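Local coordinates for SIRV1 hypothetical protein ORF119 (Sulfolobus islandicus rudivirus 1 variant xx, PDB 2X3G) that probably acts as an HUH-type replication initiator endonuclease that nicks and joins viral DNA, and forms a two-fold symmetric pair through exchanged C-terminal strands, at the interface of chains A and B. Residues are numbered along the deposited sequence; one frame, centred on the assembly and turned at random. Chains: chain A/B, SIRV1 hypothetical protein ORF119.

The interface of chains A and B. Residues chain A 2, 38, 50-54, 110, 113; chain B 114-118.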
ATOM      1  N   ASP A   2       6.283  -5.510 -11.302  1.00 33.23           N
ATOM      2  CA  ASP A   2       5.332  -4.622 -11.932  1.00 30.43           C
ATOM      3  C   ASP A   2       6.132  -3.569 -12.714  1.00 28.58           C
ATOM      4  O   ASP A   2       5.784  -3.232 -13.833  1.00 25.99           O
ATOM      5  CB  ASP A   2       4.409  -3.949 -10.904  1.00 31.27           C
ATOM      6  CG  ASP A   2       3.210  -4.821 -10.511  1.00 33.42           C
ATOM      7  OD1 ASP A   2       2.719  -5.607 -11.355  1.00 34.39           O
ATOM      8  OD2 ASP A   2       2.746  -4.696  -9.356  1.00 34.48           O
ATOM      9  N   ARG A  38     -11.393  -1.552 -17.714  1.00 20.28           N
ATOM     10  CA  ARG A  38     -10.429  -2.401 -18.410  1.00 20.05           C
ATOM     11  C   ARG A  38     -11.038  -2.990 -19.669  1.00 20.86           C
ATOM     12  O   ARG A  38     -10.350  -3.119 -20.700  1.00 21.33           O
ATOM     13  CB  ARG A  38      -9.930  -3.536 -17.508  1.00 20.59           C
ATOM     14  CG  ARG A  38      -8.701  -3.161 -16.698  1.00 19.77           C
ATOM     15  CD  ARG A  38      -8.108  -4.377 -15.978  1.00 21.11           C
ATOM     16  NE  ARG A  38      -6.781  -4.014 -15.456  1.00 20.78           N
ATOM     17  CZ  ARG A  38      -6.574  -3.432 -14.283  1.00 22.88           C
ATOM     18  NH1 ARG A  38      -7.593  -3.148 -13.476  1.00 25.08           N
ATOM     19  NH2 ARG A  38      -5.336  -3.106 -13.928  1.00 21.72           N
ATOM     20  N   VAL A  50      -3.242  -2.378 -18.792  1.00 16.52           N
ATOM     21  CA  VAL A  50      -3.733  -1.385 -17.841  1.00 16.62           C
ATOM     22  C   VAL A  50      -3.187  -1.744 -16.478  1.00 16.90           C
ATOM     23  O   VAL A  50      -3.311  -2.888 -16.035  1.00 17.68           O
ATOM     24  CB  VAL A  50      -5.251  -1.326 -17.783  1.00 17.62           C
ATOM     25  CG1 VAL A  50      -5.715  -0.292 -16.742  1.00 17.31           C
ATOM     26  CG2 VAL A  50      -5.839  -0.976 -19.158  1.00 17.08           C
ATOM     27  N   PHE A  51      -2.516  -0.772 -15.866  1.00 16.71           N
ATOM     28  CA  PHE A  51      -1.961  -0.899 -14.529  1.00 17.42           C
ATOM     29  C   PHE A  51      -2.754   0.057 -13.654  1.00 17.54           C
ATOM     30  O   PHE A  51      -2.941   1.201 -14.033  1.00 16.42           O
ATOM     31  CB  PHE A  51      -0.487  -0.524 -14.554  1.00 17.87           C
ATOM     32  CG  PHE A  51       0.208  -0.688 -13.246  1.00 18.35           C
ATOM     33  CD1 PHE A  51       0.186  -1.907 -12.577  1.00 20.37           C
ATOM     34  CD2 PHE A  51       0.943   0.349 -12.704  1.00 20.10           C
ATOM     35  CE1 PHE A  51       0.831  -2.059 -11.370  1.00 21.67           C
ATOM     36  CE2 PHE A  51       1.610   0.197 -11.507  1.00 18.68           C
ATOM     37  CZ  PHE A  51       1.550  -1.007 -10.830  1.00 22.55           C
ATOM     38  N   SER A  52      -3.250  -0.429 -12.519  1.00 17.75           N
ATOM     39  CA  SER A  52      -4.161   0.355 -11.701  1.00 18.67           C
ATOM     40  C   SER A  52      -3.800   0.258 -10.241  1.00 19.64           C
ATOM     41  O   SER A  52      -3.324  -0.784  -9.780  1.00 19.79           O
ATOM     42  CB  SER A  52      -5.607  -0.115 -11.909  1.00 18.57           C
ATOM     43  OG  SER A  52      -5.845  -1.402 -11.333  1.00 20.79           O
ATOM     44  N   ILE A  53      -4.034   1.368  -9.533  1.00 20.43           N
ATOM     45  CA  ILE A  53      -3.812   1.479  -8.098  1.00 22.04           C
ATOM     46  C   ILE A  53      -5.023   2.171  -7.487  1.00 22.77           C
ATOM     47  O   ILE A  53      -5.460   3.202  -7.995  1.00 21.47           O
ATOM     48  CB  ILE A  53      -2.571   2.358  -7.790  1.00 21.75           C
ATOM     49  CG1 ILE A  53      -1.333   1.839  -8.524  1.00 22.80           C
ATOM     50  CG2 ILE A  53      -2.316   2.418  -6.284  1.00 24.27           C
ATOM     51  CD1 ILE A  53      -0.869   0.515  -8.028  1.00 24.05           C
ATOM     52  N   LYS A  54      -5.585   1.594  -6.431  1.00 24.85           N
ATOM     53  CA  LYS A  54      -6.551   2.299  -5.581  1.00 26.89           C
ATOM     54  C   LYS A  54      -5.818   2.675  -4.299  1.00 28.53           C
ATOM     55  O   LYS A  54      -5.272   1.798  -3.616  1.00 28.37           O
ATOM     56  CB  LYS A  54      -7.772   1.420  -5.265  1.00 27.94           C
ATOM     57  CG  LYS A  54      -8.726   1.980  -4.198  1.00 29.78           C
ATOM     58  CD  LYS A  54      -9.702   0.911  -3.702  1.00 32.35           C
ATOM     59  CE  LYS A  54     -10.651   1.426  -2.632  1.00 35.76           C
ATOM     60  NZ  LYS A  54     -10.364   0.882  -1.268  1.00 39.61           N
ATOM     61  N   LEU A 110       2.891   4.192  -6.569  1.00 23.14           N
ATOM     62  CA  LEU A 110       3.079   3.197  -5.502  1.00 24.34           C
ATOM     63  C   LEU A 110       3.432   3.797  -4.138  1.00 24.89           C
ATOM     64  O   LEU A 110       3.735   3.060  -3.196  1.00 25.53           O
ATOM     65  CB  LEU A 110       4.151   2.181  -5.898  1.00 24.10           C
ATOM     66  CG  LEU A 110       3.624   0.992  -6.707  1.00 24.63           C
ATOM     67  CD1 LEU A 110       4.780   0.225  -7.215  1.00 27.67           C
ATOM     68  CD2 LEU A 110       2.750   0.083  -5.871  1.00 22.87           C
ATOM     69  N   LYS A 113       1.874   2.412  -1.054  1.00 27.00           N
ATOM     70  CA  LYS A 113       1.906   0.948  -1.048  1.00 27.72           C
ATOM     71  C   LYS A 113       3.232   0.379  -0.535  1.00 29.62           C
ATOM     72  O   LYS A 113       3.468  -0.831  -0.605  1.00 30.02           O
ATOM     73  CB  LYS A 113       1.614   0.440  -2.463  1.00 25.62           C
ATOM     74  CG  LYS A 113       0.307   0.949  -3.069  1.00 23.70           C
ATOM     75  CD  LYS A 113      -0.907   0.480  -2.308  1.00 23.72           C
ATOM     76  CE  LYS A 113      -2.228   0.927  -2.950  1.00 21.75           C
ATOM     77  NZ  LYS A 113      -3.387   0.536  -2.105  1.00 21.59           N
TER
ATOM     78  N   LYS B 114      -2.826  -3.083  -0.865  1.00 22.98           N
ATOM     79  CA  LYS B 114      -3.261  -3.981  -1.922  1.00 23.81           C
ATOM     80  C   LYS B 114      -3.822  -3.123  -3.055  1.00 22.72           C
ATOM     81  O   LYS B 114      -3.418  -1.979  -3.221  1.00 21.67           O
ATOM     82  CB  LYS B 114      -4.310  -4.966  -1.380  1.00 24.15           C
ATOM     83  CG  LYS B 114      -3.771  -5.969  -0.364  1.00 27.11           C
ATOM     84  CD  LYS B 114      -4.869  -6.947   0.014  1.00 28.00           C
ATOM     85  CE  LYS B 114      -5.036  -8.063  -1.022  1.00 31.65           C
ATOM     86  NZ  LYS B 114      -3.929  -9.053  -0.950  1.00 34.16           N
ATOM     87  N   ASP B 115      -4.750  -3.683  -3.820  1.00 22.95           N
ATOM     88  CA  ASP B 115      -5.417  -2.966  -4.898  1.00 23.57           C
ATOM     89  C   ASP B 115      -4.418  -2.469  -5.930  1.00 23.16           C
ATOM     90  O   ASP B 115      -4.537  -1.363  -6.447  1.00 22.90           O
ATOM     91  CB  ASP B 115      -6.273  -1.821  -4.363  1.00 23.34           C
ATOM     92  CG  ASP B 115      -7.302  -2.280  -3.348  1.00 26.27           C
ATOM     93  OD1 ASP B 115      -8.178  -3.093  -3.693  1.00 30.01           O
ATOM     94  OD2 ASP B 115      -7.254  -1.803  -2.209  1.00 28.29           O
ATOM     95  N   ILE B 116      -3.450  -3.328  -6.231  1.00 23.75           N
ATOM     96  CA  ILE B 116      -2.492  -3.130  -7.310  1.00 23.75           C
ATOM     97  C   ILE B 116      -2.753  -4.227  -8.346  1.00 24.44           C
ATOM     98  O   ILE B 116      -2.679  -5.415  -8.018  1.00 23.99           O
ATOM     99  CB  ILE B 116      -1.048  -3.269  -6.801  1.00 23.70           C
ATOM    100  CG1 ILE B 116      -0.751  -2.256  -5.688  1.00 23.23           C
ATOM    101  CG2 ILE B 116      -0.063  -3.093  -7.942  1.00 24.27           C
ATOM    102  CD1 ILE B 116       0.509  -2.583  -4.901  1.00 24.04           C
ATOM    103  N   LYS B 117      -3.048  -3.843  -9.588  1.00 23.97           N
ATOM    104  CA  LYS B 117      -3.460  -4.817 -10.600  1.00 23.88           C
ATOM    105  C   LYS B 117      -2.864  -4.454 -11.950  1.00 23.46           C
ATOM    106  O   LYS B 117      -2.939  -3.316 -12.370  1.00 21.92           O
ATOM    107  CB  LYS B 117      -4.983  -4.873 -10.683  1.00 24.41           C
ATOM    108  CG  LYS B 117      -5.558  -5.949 -11.623  1.00 25.80           C
ATOM    109  CD  LYS B 117      -5.090  -7.349 -11.273  1.00 28.48           C
ATOM    110  CE  LYS B 117      -6.085  -8.432 -11.726  1.00 29.29           C
ATOM    111  NZ  LYS B 117      -5.434  -9.806 -11.720  1.00 31.05           N
HETATM  112  N   MSE B 118      -2.232  -5.426 -12.597  1.00 24.47           N
HETATM  113  CA  MSE B 118      -1.758  -5.261 -13.965  1.00 24.77           C
HETATM  114  C   MSE B 118      -2.498  -6.246 -14.836  1.00 25.00           C
HETATM  115  O   MSE B 118      -2.488  -7.450 -14.551  1.00 24.23           O
HETATM  116  CB  MSE B 118      -0.264  -5.529 -14.073  1.00 25.69           C
HETATM  117  CG  MSE B 118       0.279  -5.537 -15.519  1.00 26.63           C
HETATM  118 SE   MSE B 118       0.309  -3.764 -16.341  1.00 36.50          SE
HETATM  119  CE  MSE B 118       2.014  -3.139 -15.585  1.00 26.06           C
TER
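The C-terminal strand 116-118 of chain B adds to strand 49-55 of chain A as an antiparallel edge strand, and the two-fold axis repeats the contact with the chains exchanged. Such reciprocal strand exchange is a classic way to build a dimer, and this pair is plausibly the working one. A:Ser52 and B:Lys117 form the central rung: A:Ser52 N donates to B:Lys117 O at 2.9 Å, nearly along the C=O axis, and B:Lys117 N donates back to A:Ser52 O, in the carbonyl plane. A:Lys54 N continues the ladder to B:Asp115 O (3.1 Å).

On one side of the sheet, B:Ile116 serves as the hydrophobic anchor. Its CG1, beside the backbone N, carries CD1 outward to A:Leu110 CD2 (3.6 Å), whose side chain crosses it at about a right angle. The other branch, CG2, meets A:Phe51 CE1 at 3.7 Å, while A:Ile53 runs alongside and presents CD1 to B:Ile116 CG1. B:Met118, present as selenomethionine and bent at chi2 and chi3 (71° and 83°), crosses A:Phe51 at about a right angle and brings its CE methyl to the ring atom CD1.

The opposite side is more polar. The guanidinium of A:Arg38 grips A:Ser52 OG end-on with NH1 and NH2, the hydroxyl oxygen lying in the guanidinium plane at its edge, and NH2 also donates to A:Val50 O. This tether within chain A fixes the plate's rotation, so B:Lys117 CG rests over one face near the rim while A:Val50 CG1 backs the other. B:Lys117 O lies close to NH2, but the N-H is directed away from it.

Just before the chain B strand, A:Lys113 bends at chi2 (-64°) and then extends, so that its ammonium ties the chains together, donating to A:Lys54 O and, from above the carbonyl plane, to B:Lys114 O. The carboxylate of B:Asp115 may add electrostatic attraction, with OD2 4.5 Å from A:Lys113 NZ and 4.2 Å from A:Lys54 NZ.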